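Side-chain contact in ABC transporter, substrate binding protein (Agrobacterium tumefaciens, PDB 3C9H), which is the substrate-binding protein of an ABC transporter, probably capturing a solute in the periplasm for import, and binds a magnesium ion: residues Lys101-Gly106 with Ile264-Glu269. Numbering follows the deposited sequence.
Sequences KLSNDG and IGLVPE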
# COMPACT_ATOMS: atom_id res chain seq x y z
N LYS A 101 -11.13 -0.85 10.22
CA LYS A 101 -11.58 -0.10 11.41
C LYS A 101 -12.60 1.01 11.13
O LYS A 101 -13.61 1.08 11.83
CB LYS A 101 -10.40 0.44 12.21
CG LYS A 101 -10.82 1.14 13.51
CD LYS A 101 -9.65 1.33 14.42
CE LYS A 101 -10.07 1.90 15.81
NZ LYS A 101 -11.18 1.12 16.52
N LEU A 102 -12.36 1.89 10.16
CA LEU A 102 -13.38 2.88 9.79
C LEU A 102 -14.71 2.20 9.51
O LEU A 102 -15.74 2.64 10.00
CB LEU A 102 -13.01 3.69 8.55
CG LEU A 102 -11.89 4.72 8.58
CD1 LEU A 102 -11.61 5.20 7.14
CD2 LEU A 102 -12.21 5.89 9.48
N SER A 103 -14.67 1.14 8.72
CA SER A 103 -15.87 0.44 8.29
C SER A 103 -16.57 -0.21 9.49
O SER A 103 -17.81 -0.17 9.62
CB SER A 103 -15.49 -0.61 7.23
OG SER A 103 -14.89 0.01 6.10
N ASN A 104 -15.78 -0.80 10.37
CA ASN A 104 -16.32 -1.38 11.61
C ASN A 104 -16.95 -0.34 12.57
O ASN A 104 -17.91 -0.64 13.28
CB ASN A 104 -15.20 -2.15 12.31
CG ASN A 104 -15.70 -3.05 13.40
OD1 ASN A 104 -15.46 -2.78 14.59
ND2 ASN A 104 -16.41 -4.11 13.03
N ASP A 105 -16.42 0.88 12.61
CA ASP A 105 -16.84 1.88 13.60
C ASP A 105 -17.91 2.81 13.07
O ASP A 105 -18.28 3.77 13.75
CB ASP A 105 -15.65 2.70 14.10
CG ASP A 105 -14.69 1.90 14.93
OD1 ASP A 105 -15.07 0.82 15.40
OD2 ASP A 105 -13.54 2.35 15.14
N GLY A 106 -18.42 2.54 11.87
CA GLY A 106 -19.52 3.33 11.34
C GLY A 106 -19.15 4.50 10.45
O GLY A 106 -20.03 5.26 10.06
N ILE A 264 -7.59 -0.87 -0.14
CA ILE A 264 -9.00 -0.97 0.21
C ILE A 264 -9.72 0.34 -0.07
O ILE A 264 -9.28 1.41 0.35
CB ILE A 264 -9.18 -1.37 1.70
CG1 ILE A 264 -8.75 -2.83 1.94
CG2 ILE A 264 -10.64 -1.17 2.19
CD1 ILE A 264 -8.94 -3.23 3.43
N GLY A 265 -10.79 0.23 -0.85
CA GLY A 265 -11.66 1.34 -1.15
C GLY A 265 -12.98 1.25 -0.42
O GLY A 265 -13.55 0.18 -0.27
N LEU A 266 -13.46 2.40 0.01
CA LEU A 266 -14.78 2.54 0.67
C LEU A 266 -15.30 3.97 0.48
O LEU A 266 -14.52 4.86 0.18
CB LEU A 266 -14.69 2.19 2.15
CG LEU A 266 -13.79 3.05 3.06
CD1 LEU A 266 -14.51 4.34 3.46
CD2 LEU A 266 -13.31 2.25 4.34
N VAL A 267 -16.62 4.14 0.61
CA VAL A 267 -17.29 5.42 0.56
C VAL A 267 -17.62 5.78 1.99
O VAL A 267 -18.34 5.04 2.65
CB VAL A 267 -18.61 5.33 -0.25
CG1 VAL A 267 -19.41 6.63 -0.12
CG2 VAL A 267 -18.31 4.97 -1.71
N PRO A 268 -17.06 6.89 2.48
CA PRO A 268 -17.36 7.37 3.81
C PRO A 268 -18.87 7.68 4.03
O PRO A 268 -19.57 8.14 3.14
CB PRO A 268 -16.51 8.65 3.92
CG PRO A 268 -15.34 8.41 2.96
CD PRO A 268 -16.05 7.74 1.81
N GLU A 269 -19.34 7.37 5.23
CA GLU A 269 -20.68 7.72 5.68
C GLU A 269 -21.01 9.21 5.47
O GLU A 269 -22.14 9.55 5.09
CB GLU A 269 -20.81 7.35 7.15
CG GLU A 269 -22.21 7.47 7.70
CD GLU A 269 -22.53 8.84 8.25
OE1 GLU A 269 -21.59 9.66 8.43
OE2 GLU A 269 -23.73 9.10 8.54
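Leu102, in the last turn of helix 96-104, meets Leu266 of strand 258-268 through one methyl from each: Leu102 CD1 lies 4.4 Å from Leu266 CD2, a loose apolar contact. The CB of Leu102 is directed at the strand, and Tyr74 and Val78 of helix 70-82, together with Tyr107, also touch the side chain, which is buried. Ser103 approaches the same methyl more closely, with OG 3.3 Å from Leu266 CD2, a snug fit of a hydroxyl oxygen against a carbon. OG stands beside the backbone N, opposite the carbonyl carbon (chi1 -60°), and so reaches back to the preceding turn, where it hydrogen-bonds Gln99 O; the buried hydroxyl thus has its polar partner within its own helix and meets Leu266 by van der Waals contact. Leu266 supplies the strand's whole share of this patch. With chi1 at 62°, Leu266 CG is flanked by both the backbone N and the carbonyl carbon, and branch CD2 rises to the helix, closer to Ser103 than to Leu102. The arrangement is a helix laid on a sheet in the periplasmic binding protein fold: strand 258-268 runs antiparallel to 90-93, the strand just before the helix, and Leu266 shares backbone hydrogen bonding with Ala91. The magnesium-binding Ser41 is about 11 Å from Leu102, side chain to side chain. Asp105, where the chain leaves the helix, receives Lys101 NZ on the syn lone pair of OD2 at 3.0 Å, a salt bridge spanning one turn. Gly106 then takes a left-handed backbone conformation (phi 94°), and its carbonyl O rests 3.7 Å from Glu269 CB and 3.9 Å from Glu269 CG, an exposed contact with the aliphatic base of that side chain rather than its carboxylate.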